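LP04448p (Drosophila melanogaster, PDB 2QK2) is the Mini spindles (Msps) protein of the XMAP215/Dis1 family, here its second TOG domain, which probably binds tubulin at growing microtubule plus ends. Local coordinates at residues Tyr21-Glu26 against Arg32-Glu37; Met207-Val212 against Lys226-Gln231. All blocks are in the same frame, centred on the assembly; numbering follows the deposited sequence.

Contact 1: Tyr21-Glu26 against Arg32-Glu37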
ATOM      1  N   TYR A  21      11.757  15.207  16.118  1.00 20.33           N
ATOM      2  CA  TYR A  21      12.796  14.330  15.596  1.00 18.82           C
ATOM      3  C   TYR A  21      13.770  13.802  16.646  1.00 20.63           C
ATOM      4  O   TYR A  21      14.149  12.629  16.602  1.00 20.75           O
ATOM      5  CB  TYR A  21      13.542  15.029  14.450  1.00 18.44           C
ATOM      6  CG  TYR A  21      12.635  15.337  13.276  1.00 18.22           C
ATOM      7  CD1 TYR A  21      12.054  16.598  13.126  1.00 18.54           C
ATOM      8  CD2 TYR A  21      12.303  14.344  12.348  1.00 20.05           C
ATOM      9  CE1 TYR A  21      11.162  16.866  12.082  1.00 20.45           C
ATOM     10  CE2 TYR A  21      11.407  14.597  11.298  1.00 19.41           C
ATOM     11  CZ  TYR A  21      10.842  15.859  11.174  1.00 20.98           C
ATOM     12  OH  TYR A  21       9.949  16.114  10.155  1.00 21.60           O
ATOM     13  N   ASP A  22      14.173  14.642  17.597  1.00 20.31           N
ATOM     14  CA  ASP A  22      15.091  14.179  18.632  1.00 22.74           C
ATOM     15  C   ASP A  22      14.477  13.039  19.445  1.00 23.85           C
ATOM     16  O   ASP A  22      15.136  12.035  19.712  1.00 22.94           O
ATOM     17  CB  ASP A  22      15.487  15.327  19.572  1.00 25.94           C
ATOM     18  CG  ASP A  22      16.410  16.337  18.905  1.00 28.70           C
ATOM     19  OD1 ASP A  22      17.098  15.972  17.925  1.00 27.59           O
ATOM     20  OD2 ASP A  22      16.458  17.493  19.370  1.00 33.19           O
ATOM     21  N   LYS A  23      13.213  13.178  19.833  1.00 25.29           N
ATOM     22  CA  LYS A  23      12.576  12.120  20.612  1.00 28.09           C
ATOM     23  C   LYS A  23      12.503  10.788  19.869  1.00 28.18           C
ATOM     24  O   LYS A  23      12.616   9.723  20.487  1.00 25.71           O
ATOM     25  CB  LYS A  23      11.174  12.535  21.044  1.00 29.45           C
ATOM     26  CG  LYS A  23      11.122  13.333  22.340  1.00 33.15           C
ATOM     27  CD  LYS A  23       9.665  13.510  22.753  1.00 36.32           C
ATOM     28  CE  LYS A  23       9.509  14.151  24.110  1.00 37.02           C
ATOM     29  NZ  LYS A  23       8.057  14.340  24.402  1.00 38.56           N
ATOM     30  N   LEU A  24      12.308  10.844  18.552  1.00 27.43           N
ATOM     31  CA  LEU A  24      12.233   9.621  17.753  1.00 27.92           C
ATOM     32  C   LEU A  24      13.551   8.852  17.804  1.00 29.03           C
ATOM     33  O   LEU A  24      13.594   7.665  17.485  1.00 28.80           O
ATOM     34  CB  LEU A  24      11.873   9.941  16.294  1.00 27.53           C
ATOM     35  CG  LEU A  24      10.376  10.106  16.012  1.00 27.73           C
ATOM     36  CD1 LEU A  24      10.150  10.393  14.533  1.00 28.92           C
ATOM     37  CD2 LEU A  24       9.648   8.828  16.419  1.00 26.83           C
ATOM     38  N   GLU A  25      14.623   9.530  18.211  1.00 30.76           N
ATOM     39  CA  GLU A  25      15.932   8.890  18.316  1.00 33.68           C
ATOM     40  C   GLU A  25      16.206   8.324  19.710  1.00 33.82           C
ATOM     41  O   GLU A  25      17.243   7.698  19.931  1.00 33.43           O
ATOM     42  CB  GLU A  25      17.046   9.876  17.953  1.00 36.37           C
ATOM     43  CG  GLU A  25      17.119  10.241  16.479  1.00 40.62           C
ATOM     44  CD  GLU A  25      17.341   9.033  15.584  1.00 42.79           C
ATOM     45  OE1 GLU A  25      18.280   8.253  15.849  1.00 44.46           O
ATOM     46  OE2 GLU A  25      16.582   8.869  14.605  1.00 45.98           O
ATOM     47  N   GLU A  26      15.285   8.543  20.647  1.00 32.69           N
ATOM     48  CA  GLU A  26      15.456   8.046  22.014  1.00 33.78           C
ATOM     49  C   GLU A  26      15.366   6.527  22.075  1.00 34.45           C
ATOM     50  O   GLU A  26      14.660   5.903  21.278  1.00 33.81           O
ATOM     51  CB  GLU A  26      14.390   8.640  22.936  1.00 32.59           C
ATOM     52  CG  GLU A  26      14.476  10.138  23.139  1.00 34.13           C
ATOM     53  CD  GLU A  26      15.630  10.553  24.041  1.00 36.21           C
ATOM     54  OE1 GLU A  26      16.234   9.678  24.701  1.00 35.94           O
ATOM     55  OE2 GLU A  26      15.924  11.765  24.097  1.00 38.09           O
ATOM     56  N   ARG A  32       9.652   7.753  22.046  1.00 25.80           N
ATOM     57  CA  ARG A  32       9.423   7.741  20.607  1.00 24.17           C
ATOM     58  C   ARG A  32       7.906   7.829  20.396  1.00 24.30           C
ATOM     59  O   ARG A  32       7.434   8.543  19.512  1.00 20.84           O
ATOM     60  CB  ARG A  32       9.989   6.461  19.973  1.00 22.97           C
ATOM     61  CG  ARG A  32      11.501   6.283  20.189  1.00 22.49           C
ATOM     62  CD  ARG A  32      12.152   5.382  19.136  1.00 21.59           C
ATOM     63  NE  ARG A  32      11.735   3.985  19.219  1.00 21.93           N
ATOM     64  CZ  ARG A  32      12.071   3.146  20.198  1.00 23.63           C
ATOM     65  NH1 ARG A  32      12.844   3.551  21.204  1.00 23.47           N
ATOM     66  NH2 ARG A  32      11.639   1.891  20.167  1.00 21.59           N
ATOM     67  N   LYS A  33       7.152   7.112  21.229  1.00 22.22           N
ATOM     68  CA  LYS A  33       5.691   7.123  21.157  1.00 24.51           C
ATOM     69  C   LYS A  33       5.134   8.544  21.272  1.00 24.53           C
ATOM     70  O   LYS A  33       4.177   8.909  20.578  1.00 24.42           O
ATOM     71  CB  LYS A  33       5.097   6.265  22.282  1.00 27.62           C
ATOM     72  CG  LYS A  33       3.586   6.420  22.438  1.00 33.08           C
ATOM     73  CD  LYS A  33       3.063   5.668  23.647  1.00 38.51           C
ATOM     74  CE  LYS A  33       3.578   6.265  24.949  1.00 41.76           C
ATOM     75  NZ  LYS A  33       2.991   7.600  25.241  1.00 42.30           N
ATOM     76  N   GLU A  34       5.729   9.350  22.145  1.00 23.26           N
ATOM     77  CA  GLU A  34       5.258  10.717  22.333  1.00 25.58           C
ATOM     78  C   GLU A  34       5.272  11.554  21.049  1.00 24.72           C
ATOM     79  O   GLU A  34       4.334  12.313  20.798  1.00 25.18           O
ATOM     80  CB  GLU A  34       6.063  11.403  23.446  1.00 27.29           C
ATOM     81  CG  GLU A  34       5.956  10.650  24.777  1.00 33.61           C
ATOM     82  CD  GLU A  34       6.572  11.390  25.955  1.00 37.42           C
ATOM     83  OE1 GLU A  34       7.546  12.146  25.754  1.00 37.99           O
ATOM     84  OE2 GLU A  34       6.084  11.196  27.090  1.00 39.31           O
ATOM     85  N   SER A  35       6.318  11.420  20.236  1.00 21.24           N
ATOM     86  CA  SER A  35       6.380  12.167  18.979  1.00 21.49           C
ATOM     87  C   SER A  35       5.282  11.690  18.027  1.00 21.01           C
ATOM     88  O   SER A  35       4.559  12.500  17.446  1.00 22.09           O
ATOM     89  CB  SER A  35       7.743  11.988  18.293  1.00 22.46           C
ATOM     90  OG  SER A  35       8.743  12.794  18.892  1.00 25.29           O
ATOM     91  N   LEU A  36       5.156  10.374  17.867  1.00 22.59           N
ATOM     92  CA  LEU A  36       4.145   9.821  16.968  1.00 23.46           C
ATOM     93  C   LEU A  36       2.717  10.150  17.423  1.00 25.36           C
ATOM     94  O   LEU A  36       1.838  10.388  16.586  1.00 24.63           O
ATOM     95  CB  LEU A  36       4.335   8.303  16.813  1.00 22.01           C
ATOM     96  CG  LEU A  36       5.668   7.861  16.183  1.00 25.40           C
ATOM     97  CD1 LEU A  36       5.696   6.349  16.047  1.00 22.31           C
ATOM     98  CD2 LEU A  36       5.850   8.512  14.808  1.00 24.76           C
ATOM     99  N   GLU A  37       2.487  10.168  18.736  1.00 26.56           N
ATOM    100  CA  GLU A  37       1.163  10.497  19.286  1.00 27.52           C
ATOM    101  C   GLU A  37       0.731  11.881  18.841  1.00 26.67           C
ATOM    102  O   GLU A  37      -0.383  12.081  18.357  1.00 24.97           O
ATOM    103  CB  GLU A  37       1.177  10.531  20.810  1.00 31.76           C
ATOM    104  CG  GLU A  37       1.089   9.214  21.511  1.00 41.26           C
ATOM    105  CD  GLU A  37       0.825   9.414  22.993  1.00 45.38           C
ATOM    106  OE1 GLU A  37      -0.277   9.900  23.338  1.00 48.01           O
ATOM    107  OE2 GLU A  37       1.718   9.107  23.808  1.00 47.81           O
TER

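Contact 2: Met207-Val212 against Lys226-Gln231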
HETATM    1  N   MSE A 207      -9.942  -5.620 -16.473  1.00 29.08           N
HETATM    2  CA  MSE A 207      -9.528  -5.618 -17.868  1.00 30.14           C
HETATM    3  C   MSE A 207     -10.398  -6.426 -18.825  1.00 32.27           C
HETATM    4  O   MSE A 207     -10.298  -6.249 -20.040  1.00 31.77           O
HETATM    5  CB  MSE A 207      -8.074  -6.096 -17.981  1.00 29.54           C
HETATM    6  CG  MSE A 207      -7.080  -5.314 -17.125  1.00 32.09           C
HETATM    7 SE   MSE A 207      -7.069  -3.401 -17.489  1.00 33.33          SE
HETATM    8  CE  MSE A 207      -6.075  -3.409 -19.147  1.00 33.61           C
ATOM      9  N   GLY A 208     -11.237  -7.308 -18.290  1.00 32.94           N
ATOM     10  CA  GLY A 208     -12.093  -8.115 -19.145  1.00 34.24           C
ATOM     11  C   GLY A 208     -11.532  -9.497 -19.436  1.00 34.06           C
ATOM     12  O   GLY A 208     -10.321  -9.675 -19.572  1.00 32.24           O
ATOM     13  N   ASP A 209     -12.423 -10.478 -19.543  1.00 35.92           N
ATOM     14  CA  ASP A 209     -12.041 -11.864 -19.809  1.00 37.05           C
ATOM     15  C   ASP A 209     -11.208 -12.050 -21.075  1.00 37.07           C
ATOM     16  O   ASP A 209     -10.180 -12.731 -21.059  1.00 35.04           O
ATOM     17  CB  ASP A 209     -13.294 -12.738 -19.910  1.00 41.47           C
ATOM     18  CG  ASP A 209     -13.333 -13.828 -18.855  1.00 47.53           C
ATOM     19  OD1 ASP A 209     -12.435 -14.700 -18.864  1.00 49.34           O
ATOM     20  OD2 ASP A 209     -14.264 -13.813 -18.014  1.00 50.57           O
ATOM     21  N   LYS A 210     -11.653 -11.445 -22.170  1.00 36.72           N
ATOM     22  CA  LYS A 210     -10.960 -11.578 -23.448  1.00 37.42           C
ATOM     23  C   LYS A 210      -9.515 -11.111 -23.414  1.00 36.77           C
ATOM     24  O   LYS A 210      -8.644 -11.714 -24.038  1.00 35.23           O
ATOM     25  CB  LYS A 210     -11.715 -10.815 -24.539  1.00 40.33           C
ATOM     26  CG  LYS A 210     -13.125 -11.331 -24.778  1.00 44.66           C
ATOM     27  CD  LYS A 210     -13.812 -10.570 -25.901  1.00 48.01           C
ATOM     28  CE  LYS A 210     -15.223 -11.093 -26.131  1.00 49.79           C
ATOM     29  NZ  LYS A 210     -15.221 -12.557 -26.415  1.00 51.64           N
ATOM     30  N   ALA A 211      -9.259 -10.032 -22.686  1.00 35.60           N
ATOM     31  CA  ALA A 211      -7.908  -9.505 -22.600  1.00 35.26           C
ATOM     32  C   ALA A 211      -6.978 -10.365 -21.745  1.00 34.79           C
ATOM     33  O   ALA A 211      -5.840 -10.622 -22.131  1.00 36.12           O
ATOM     34  CB  ALA A 211      -7.944  -8.077 -22.055  1.00 33.51           C
ATOM     35  N   VAL A 212      -7.463 -10.818 -20.593  1.00 33.97           N
ATOM     36  CA  VAL A 212      -6.635 -11.602 -19.678  1.00 34.85           C
ATOM     37  C   VAL A 212      -6.612 -13.117 -19.899  1.00 36.57           C
ATOM     38  O   VAL A 212      -5.569 -13.753 -19.734  1.00 34.98           O
ATOM     39  CB  VAL A 212      -7.048 -11.334 -18.212  1.00 34.07           C
ATOM     40  CG1 VAL A 212      -6.052 -11.982 -17.258  1.00 32.82           C
ATOM     41  CG2 VAL A 212      -7.131  -9.833 -17.964  1.00 33.73           C
ATOM     42  N   LYS A 226     -10.975 -20.806  -8.522  1.00 28.55           N
ATOM     43  CA  LYS A 226     -10.715 -19.875  -7.423  1.00 30.46           C
ATOM     44  C   LYS A 226     -10.696 -18.458  -7.978  1.00 29.68           C
ATOM     45  O   LYS A 226     -11.298 -17.546  -7.414  1.00 28.63           O
ATOM     46  CB  LYS A 226      -9.359 -20.152  -6.776  1.00 32.64           C
ATOM     47  CG  LYS A 226      -9.236 -21.492  -6.107  1.00 39.48           C
ATOM     48  CD  LYS A 226      -7.942 -21.573  -5.303  1.00 45.18           C
ATOM     49  CE  LYS A 226      -7.736 -22.963  -4.717  1.00 48.23           C
ATOM     50  NZ  LYS A 226      -7.442 -23.979  -5.770  1.00 52.00           N
ATOM     51  N   ILE A 227      -9.991 -18.289  -9.093  1.00 28.39           N
ATOM     52  CA  ILE A 227      -9.880 -16.995  -9.744  1.00 27.46           C
ATOM     53  C   ILE A 227     -11.255 -16.456 -10.136  1.00 28.62           C
ATOM     54  O   ILE A 227     -11.568 -15.292  -9.875  1.00 26.72           O
ATOM     55  CB  ILE A 227      -8.982 -17.095 -10.997  1.00 25.60           C
ATOM     56  CG1 ILE A 227      -7.545 -17.426 -10.567  1.00 24.31           C
ATOM     57  CG2 ILE A 227      -9.032 -15.790 -11.800  1.00 25.64           C
ATOM     58  CD1 ILE A 227      -6.607 -17.713 -11.727  1.00 24.22           C
ATOM     59  N   LYS A 228     -12.080 -17.296 -10.758  1.00 28.48           N
ATOM     60  CA  LYS A 228     -13.414 -16.850 -11.163  1.00 30.26           C
ATOM     61  C   LYS A 228     -14.285 -16.494  -9.965  1.00 29.81           C
ATOM     62  O   LYS A 228     -15.089 -15.568 -10.038  1.00 31.16           O
ATOM     63  CB  LYS A 228     -14.105 -17.907 -12.033  1.00 31.73           C
ATOM     64  CG  LYS A 228     -14.068 -17.574 -13.528  1.00 37.03           C
ATOM     65  CD  LYS A 228     -12.650 -17.227 -13.995  1.00 39.55           C
ATOM     66  CE  LYS A 228     -12.588 -16.879 -15.485  1.00 41.67           C
ATOM     67  NZ  LYS A 228     -13.427 -15.705 -15.872  1.00 41.19           N
ATOM     68  N   GLU A 229     -14.135 -17.221  -8.864  1.00 31.12           N
ATOM     69  CA  GLU A 229     -14.909 -16.908  -7.669  1.00 34.54           C
ATOM     70  C   GLU A 229     -14.551 -15.487  -7.244  1.00 34.64           C
ATOM     71  O   GLU A 229     -15.425 -14.642  -7.030  1.00 34.55           O
ATOM     72  CB  GLU A 229     -14.566 -17.860  -6.530  1.00 37.34           C
ATOM     73  CG  GLU A 229     -15.342 -19.151  -6.534  1.00 46.03           C
ATOM     74  CD  GLU A 229     -15.083 -19.967  -5.286  1.00 49.70           C
ATOM     75  OE1 GLU A 229     -13.980 -20.545  -5.163  1.00 51.83           O
ATOM     76  OE2 GLU A 229     -15.984 -20.015  -4.422  1.00 53.61           O
ATOM     77  N   CYS A 230     -13.251 -15.235  -7.123  1.00 33.00           N
ATOM     78  CA  CYS A 230     -12.767 -13.920  -6.732  1.00 32.97           C
ATOM     79  C   CYS A 230     -13.218 -12.876  -7.747  1.00 33.75           C
ATOM     80  O   CYS A 230     -13.620 -11.774  -7.374  1.00 34.74           O
ATOM     81  CB  CYS A 230     -11.243 -13.933  -6.629  1.00 31.37           C
ATOM     82  SG  CYS A 230     -10.616 -14.991  -5.302  1.00 35.20           S
ATOM     83  N   GLN A 231     -13.161 -13.224  -9.029  1.00 33.12           N
ATOM     84  CA  GLN A 231     -13.577 -12.296 -10.072  1.00 34.29           C
ATOM     85  C   GLN A 231     -15.002 -11.822  -9.809  1.00 37.00           C
ATOM     86  O   GLN A 231     -15.303 -10.631  -9.925  1.00 36.94           O
ATOM     87  CB  GLN A 231     -13.521 -12.972 -11.440  1.00 33.31           C
ATOM     88  CG  GLN A 231     -13.813 -12.038 -12.606  1.00 34.25           C
ATOM     89  CD  GLN A 231     -13.933 -12.775 -13.934  1.00 36.87           C
ATOM     90  OE1 GLN A 231     -13.217 -13.742 -14.191  1.00 37.10           O
ATOM     91  NE2 GLN A 231     -14.830 -12.306 -14.792  1.00 36.83           N
TER

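Contact 1: Tyr21-Glu26 against Arg32-Glu37
Lys23 and Glu34 reach toward each other between the short helix 20-24 and the first turns of helix 29-45, and their ends form a salt bridge with Lys23 NZ 2.6 Å from Glu34 OE1. Both chains run extended beyond CG and cross obliquely, and the ammonium lies above the carboxylate plane, 36° out of it. Asp19 is a weaker, longer ion partner for the same lysine.

The guanidinium of Arg32 supplies the second polar link. Its NH1 donates to the backbone carbonyl of Glu26 (NH1 to O 3.0 Å), with an N-H...O angle of 153°. A bend at chi3 (-68°) carries the head toward the chain leaving helix 20-24, while the aliphatic part passes the carbonyls of that turn, Arg32 CD lying 3.2 Å from Leu24 O. NE holds a salt bridge to Asp68, so one side chain ties the turn to the linker between helices 55-67 and 71-88. With an alanine in its place, the Glu26 carbonyl would probably lose its NH1 donor and the Asp68 carboxylate this positive partner.

Apolar contact fills the inner side. Leu24 CD2 lies 4.1 Å from Leu36 CG, the two leucines crossing at about a right angle, and Leu24 CG rests 4.0 Å from Ser35 CB. Ser35 OG sits beside Lys23 CB at 3.3 Å, yet its hydrogen bond goes to the carbonyl of Phe20, which satisfies this buried hydroxyl from the same short helix.

A buried, largely apolar side and a charged, partly exposed margin thus fix the turn between helices 20-24 and 29-45 from two directions. In related TOG domains turns of this kind line the tubulin-binding edge, and this one probably does likewise.

Contact 2: Met207-Val212 against Lys226-Gln231
A surface salt bridge links the start of the short helix 209-212 to helix 221-233, in the C-terminal part of the helical TOG domain. Asp209 and Lys228 approach from opposite directions, and the ammonium faces both carboxylate oxygens: Lys228 NZ is 3.0 Å from Asp209 OD2 and 3.3 Å from Asp209 OD1. Both hydrogen bonds are weak, so the attraction is probably largely electrostatic.

A firmer bond to Lys228 comes from its own helix. Its NZ donates to Gln231 OE1 at 2.6 Å, in the carbonyl plane and on a lone pair, with a C=O...N angle of 133°. Bends at chi2 and chi4 fold the lysine chain so that its end meets both the glutamine and the aspartate. The Gln231 chain, by contrast, is extended beyond CG and crosses Asp209 at about a right angle; its NE2 is 3.6 Å from Asp209 OD2, with amide and carboxylate planes 61° apart. The amide oxygen is likely to hold the ammonium in place beside Asp209.

Gly208 ends helix 190-207 and also occupies the N-cap position of helix 209-212; at its positive phi a side chain would press against the carbonyl of Met207. Asp209 follows as the first residue of the new helix, and its backbone carbonyl accepts a hydrogen bond from the Thr213 hydroxyl (OG1).

Helix 190-207 supplies the shared apolar support: Ile204 touches the side chains of Asp209, Ile227 and Gln231, while Lys205 NZ donates to the backbone carbonyl of Gln231. The salt bridge thus joins helices 209-212 and 221-233 at the surface, beside Ile204 of helix 190-207.

In the fold
Contacts 1 and 2 lie on opposite sides of the chain's centre, with their own centres 46 Å apart and their nearest atoms about 34 Å apart. They do not touch and follow one another in the sequence, near the two ends of a row of paired helices. Residues 21-26 and 32-37 join elements close together in the chain and include buried leucines; residues 207-212 and 226-231, more widely separated in sequence, meet through polar side-chain ends at the surface. Each includes a lysine-carboxylate salt bridge. All four segments belong to the TOG domain, so the two contacts mark distant parts of one helical array.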